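Local coordinates for PAC2 family protein (Mycobacterium tuberculosis, PDB 2WAM) that is of unknown function but belongs to the PAC2 family, part of a duplicated gene family found in actinobacteria, at residues H70-F75 with G217-L222; D104-Y109 with L150-K155. All blocks are in the same frame, centred on the assembly; numbering follows the deposited sequence.

Contact 1: H70-F75 with G217-L222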
# COMPACT_ATOMS: atom_id res chain seq x y z
N HIS A 70 -19.65 -23.28 -3.26
CA HIS A 70 -19.66 -21.92 -3.84
C HIS A 70 -20.89 -21.67 -4.70
O HIS A 70 -21.25 -22.47 -5.58
CB HIS A 70 -18.35 -21.54 -4.56
CG HIS A 70 -17.88 -22.53 -5.59
ND1 HIS A 70 -17.85 -22.25 -6.94
CD2 HIS A 70 -17.37 -23.79 -5.47
CE1 HIS A 70 -17.37 -23.29 -7.60
NE2 HIS A 70 -17.07 -24.23 -6.73
N ALA A 71 -21.54 -20.54 -4.43
CA ALA A 71 -22.78 -20.15 -5.11
C ALA A 71 -22.76 -18.68 -5.47
O ALA A 71 -23.03 -17.83 -4.62
CB ALA A 71 -23.98 -20.46 -4.22
N LEU A 72 -22.45 -18.38 -6.73
CA LEU A 72 -22.27 -17.00 -7.18
C LEU A 72 -23.28 -16.59 -8.26
O LEU A 72 -23.55 -17.34 -9.20
CB LEU A 72 -20.82 -16.78 -7.64
CG LEU A 72 -19.72 -17.15 -6.63
CD1 LEU A 72 -18.33 -16.94 -7.22
CD2 LEU A 72 -19.86 -16.35 -5.34
N GLU A 73 -23.83 -15.39 -8.12
CA GLU A 73 -24.85 -14.89 -9.03
C GLU A 73 -24.26 -13.88 -10.00
O GLU A 73 -23.41 -13.09 -9.62
CB GLU A 73 -25.97 -14.22 -8.25
CG GLU A 73 -26.32 -14.91 -6.96
CD GLU A 73 -27.17 -14.04 -6.07
OE1 GLU A 73 -27.85 -13.13 -6.60
OE2 GLU A 73 -27.16 -14.26 -4.84
N GLY A 74 -24.74 -13.90 -11.24
CA GLY A 74 -24.27 -12.97 -12.24
C GLY A 74 -23.80 -13.64 -13.52
O GLY A 74 -23.66 -12.99 -14.55
N PHE A 75 -23.56 -14.95 -13.46
CA PHE A 75 -23.14 -15.71 -14.63
C PHE A 75 -24.36 -16.25 -15.38
O PHE A 75 -24.73 -15.74 -16.42
CB PHE A 75 -22.23 -16.87 -14.21
CG PHE A 75 -21.83 -17.77 -15.35
CD1 PHE A 75 -21.85 -19.15 -15.20
CD2 PHE A 75 -21.44 -17.24 -16.57
CE1 PHE A 75 -21.49 -19.97 -16.23
CE2 PHE A 75 -21.08 -18.06 -17.61
CZ PHE A 75 -21.10 -19.43 -17.45
N GLY A 217 -16.10 -18.54 -19.62
CA GLY A 217 -15.75 -18.86 -18.25
C GLY A 217 -16.54 -18.05 -17.25
O GLY A 217 -17.05 -16.97 -17.56
N SER A 218 -16.65 -18.58 -16.04
CA SER A 218 -17.25 -17.87 -14.91
C SER A 218 -16.34 -17.95 -13.68
O SER A 218 -15.49 -18.84 -13.58
CB SER A 218 -18.63 -18.44 -14.60
OG SER A 218 -18.56 -19.75 -14.07
N ALA A 219 -16.50 -17.04 -12.74
CA ALA A 219 -15.67 -17.07 -11.54
C ALA A 219 -15.77 -18.42 -10.83
O ALA A 219 -14.75 -18.96 -10.38
CB ALA A 219 -16.03 -15.93 -10.60
N SER A 220 -16.98 -18.96 -10.73
CA SER A 220 -17.18 -20.28 -10.12
C SER A 220 -16.47 -21.38 -10.90
O SER A 220 -15.78 -22.20 -10.32
CB SER A 220 -18.67 -20.62 -9.99
OG SER A 220 -19.17 -20.28 -8.71
N ASN A 221 -16.64 -21.38 -12.22
CA ASN A 221 -15.97 -22.39 -13.02
C ASN A 221 -14.46 -22.26 -12.97
O ASN A 221 -13.74 -23.26 -12.83
CB ASN A 221 -16.44 -22.34 -14.47
CG ASN A 221 -17.82 -22.92 -14.66
OD1 ASN A 221 -18.32 -23.68 -13.81
ND2 ASN A 221 -18.46 -22.56 -15.78
N LEU A 222 -13.97 -21.04 -13.09
CA LEU A 222 -12.54 -20.81 -13.06
C LEU A 222 -11.99 -21.18 -11.68
O LEU A 222 -10.87 -21.69 -11.58
CB LEU A 222 -12.18 -19.38 -13.43
CG LEU A 222 -10.71 -19.12 -13.76
CD1 LEU A 222 -10.25 -19.99 -14.92
CD2 LEU A 222 -10.48 -17.65 -14.08
O HOH W 1 -21.90 -20.43 -8.59
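With Phe75 CG anti to the backbone N (chi1 176°), the phenyl ring is laid against Ser218, and with His70 CG between its own N and carbonyl carbon (chi1 52°), the imidazole is set beside Ser220. The imidazole meets Ser220 edge-on. His70 ND1 and Ser220 OG are hydrogen-bonded at 3.0 Å, with OG near the ring plane. Either atom could be the donor. Ser220 OG also reaches a water at 2.7 Å. That water accepts from Leu72 N at 2.8 Å. The serine hydroxyl thus links the helix to the strand twice, once directly and once through water. Leu72 CD1 lies beside Ser220 OG and 4.2 Å from Ala219 CB.

At the other end, Ser218 CB sits over one face of the Phe75 ring, 3.4 Å from its centroid, a CH-pi contact. Ser218 is also the N-cap of the helix. Its OG accepts from Asn221 N at 3.1 Å, which ties the hydroxyl to the first helical turn while CB faces the ring. Asn221 ND2 comes near Phe75 obliquely, 4.0 Å from CE1. Arg113 of the second subunit packs on Phe75 and Ser218.

The contact is largely buried. It packs the end of strand 67-73, inside the mixed sheet, against the start of helix 219-229. On the sheet, His70 bonds through its backbone to strand 174-183, and Ala71 bonds to Leu147 of strand 143-148. Ala71 also touches Ile82 of helix 81-92. On the helix side, Ala219 and Leu222 rest on Trp156 of helix 156-169.

Contact 2: D104-Y109 with L150-K155; sequences DELLDY and LEPDLK
A short, weakly bonded helix at about 104-106 and the turn that follows it dock on the loop between strand 143-148 and helix 156-169, within the PAC2 family region and beside two neighbouring subunits. Leu106 O receives two backbone donors from this loop. Asp153 N meets the oxygen almost head-on (C=O...N 173°) at 2.9 Å. Leu154 N comes in at 3.2 Å from well off the plane of the carbonyl. This pair of bonds fixes the Leu106 carbonyl against consecutive amides.

Side chains pack around this pair of bonds. Leu106 CB touches Pro152 CB at 3.8 Å, and Leu106 CD2 lies against Lys155 CD at 3.6 Å, where the two side chains cross at about a right angle. The lysine is extended beyond CG and brings its NZ to Glu105 O in a weak hydrogen bond. Its charge also lies near Glu105 OE2, but beyond salt-bridge range; Glu105 OE1 instead pairs with Arg158 of the third subunit. Leu107 CD1 meets Leu150 CD1, and its CD2 covers one face of the Tyr109 ring.

The carboxylate of Asp153 closes the other end. Arg112 of the same chain pairs with its OD1, and Arg110 of the second subunit with its OD2. These arginines probably favour a charged carboxylate here, despite nearby Asp108. A water donates to both Asp108 O and Asp153 OD1. Finally, Asp108 N gives a nearly straight bond (174°) to Asp153 OD1 at 3.0 Å, reaching that oxygen from above the carboxylate plane.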
# COMPACT_ATOMS: atom_id res chain seq x y z
N ASP A 104 -17.21 -4.00 -2.86
CA ASP A 104 -17.06 -2.63 -3.35
C ASP A 104 -15.85 -2.42 -4.28
O ASP A 104 -15.87 -1.54 -5.14
CB ASP A 104 -17.02 -1.63 -2.20
CG ASP A 104 -17.18 -0.18 -2.68
OD1 ASP A 104 -18.20 0.13 -3.34
OD2 ASP A 104 -16.30 0.66 -2.38
N GLU A 105 -14.81 -3.24 -4.09
CA GLU A 105 -13.63 -3.19 -4.95
C GLU A 105 -13.75 -4.07 -6.21
O GLU A 105 -12.92 -3.97 -7.11
CB GLU A 105 -12.37 -3.61 -4.17
CG GLU A 105 -11.95 -2.68 -3.03
CD GLU A 105 -11.39 -1.36 -3.52
OE1 GLU A 105 -11.67 -0.32 -2.87
OE2 GLU A 105 -10.68 -1.34 -4.56
N LEU A 106 -14.79 -4.90 -6.27
CA LEU A 106 -14.86 -5.94 -7.29
C LEU A 106 -16.07 -5.80 -8.21
O LEU A 106 -16.26 -6.59 -9.13
CB LEU A 106 -14.88 -7.33 -6.64
CG LEU A 106 -13.72 -7.70 -5.72
CD1 LEU A 106 -14.05 -8.96 -4.96
CD2 LEU A 106 -12.43 -7.88 -6.51
N LEU A 107 -16.89 -4.80 -7.96
CA LEU A 107 -18.16 -4.68 -8.67
C LEU A 107 -18.22 -3.47 -9.61
O LEU A 107 -17.74 -2.38 -9.30
CB LEU A 107 -19.30 -4.63 -7.65
CG LEU A 107 -20.69 -4.34 -8.17
CD1 LEU A 107 -21.22 -5.57 -8.89
CD2 LEU A 107 -21.61 -3.91 -7.02
N ASP A 108 -18.79 -3.69 -10.79
CA ASP A 108 -19.12 -2.58 -11.68
C ASP A 108 -20.53 -2.10 -11.35
O ASP A 108 -21.52 -2.72 -11.75
CB ASP A 108 -19.02 -3.04 -13.13
CG ASP A 108 -19.36 -1.95 -14.14
OD1 ASP A 108 -20.03 -0.96 -13.78
OD2 ASP A 108 -18.98 -2.12 -15.31
N TYR A 109 -20.63 -1.00 -10.62
CA TYR A 109 -21.92 -0.54 -10.11
C TYR A 109 -22.88 -0.07 -11.19
O TYR A 109 -24.10 -0.20 -11.05
CB TYR A 109 -21.72 0.57 -9.09
CG TYR A 109 -21.35 0.05 -7.73
CD1 TYR A 109 -20.02 -0.09 -7.37
CD2 TYR A 109 -22.33 -0.27 -6.80
CE1 TYR A 109 -19.66 -0.55 -6.13
CE2 TYR A 109 -21.98 -0.73 -5.54
CZ TYR A 109 -20.64 -0.86 -5.21
OH TYR A 109 -20.25 -1.30 -3.97
N LEU A 150 -22.49 -12.02 -5.08
CA LEU A 150 -22.35 -11.68 -6.50
C LEU A 150 -21.04 -12.20 -7.08
O LEU A 150 -19.99 -12.07 -6.47
CB LEU A 150 -22.38 -10.16 -6.70
CG LEU A 150 -23.58 -9.43 -6.11
CD1 LEU A 150 -23.74 -8.07 -6.73
CD2 LEU A 150 -24.83 -10.24 -6.32
N GLU A 151 -21.11 -12.77 -8.28
CA GLU A 151 -19.90 -12.95 -9.08
C GLU A 151 -19.25 -11.59 -9.33
O GLU A 151 -19.91 -10.67 -9.81
CB GLU A 151 -20.25 -13.61 -10.41
CG GLU A 151 -19.09 -13.79 -11.37
CD GLU A 151 -19.55 -14.27 -12.72
OE1 GLU A 151 -20.39 -13.58 -13.33
OE2 GLU A 151 -19.10 -15.35 -13.17
N PRO A 152 -17.97 -11.44 -8.98
CA PRO A 152 -17.26 -10.18 -9.23
C PRO A 152 -17.12 -9.87 -10.74
O PRO A 152 -17.17 -10.78 -11.56
CB PRO A 152 -15.87 -10.42 -8.63
CG PRO A 152 -15.92 -11.74 -7.90
CD PRO A 152 -17.07 -12.50 -8.47
N ASP A 153 -16.96 -8.60 -11.09
CA ASP A 153 -16.62 -8.22 -12.46
C ASP A 153 -15.10 -8.19 -12.60
O ASP A 153 -14.54 -8.56 -13.63
CB ASP A 153 -17.17 -6.84 -12.81
CG ASP A 153 -18.67 -6.80 -12.79
OD1 ASP A 153 -19.23 -6.54 -11.72
OD2 ASP A 153 -19.28 -7.01 -13.86
N LEU A 154 -14.44 -7.75 -11.54
CA LEU A 154 -13.01 -7.49 -11.56
C LEU A 154 -12.20 -8.55 -10.84
O LEU A 154 -12.73 -9.31 -10.03
CB LEU A 154 -12.75 -6.14 -10.89
CG LEU A 154 -13.61 -5.01 -11.43
CD1 LEU A 154 -13.25 -3.72 -10.74
CD2 LEU A 154 -13.43 -4.87 -12.95
N LYS A 155 -10.91 -8.60 -11.17
CA LYS A 155 -9.89 -9.31 -10.40
C LYS A 155 -10.14 -10.79 -10.08
O LYS A 155 -9.92 -11.21 -8.94
CB LYS A 155 -9.69 -8.59 -9.08
CG LYS A 155 -9.15 -7.21 -9.22
CD LYS A 155 -9.50 -6.39 -8.00
CE LYS A 155 -8.74 -5.09 -8.00
NZ LYS A 155 -9.46 -4.13 -7.17
O HOH W 2 -21.72 -5.57 -12.41

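How the contacts relate
The centres of contacts 1 and 2 lie about 12 Å apart, and Glu151 joins them. Its backbone N is probably hydrogen-bonded to Glu73 O at 2.7 Å. Its carboxylate reaches the helix start of contact 1, where OE2 probably accepts from Ala219 N at 3.1 Å. The loop 150-155 therefore faces segment 104-109 with one side and contact 1 with Glu151. In sequence, contact 2 falls wholly between the two segments of contact 1. Both contacts touch the second subunit: its Arg113 bonds to Gly217 O and Glu151 OE1, and its Arg110 to Gly74 O and Glu151 OE1. Together they form part of a subunit interface.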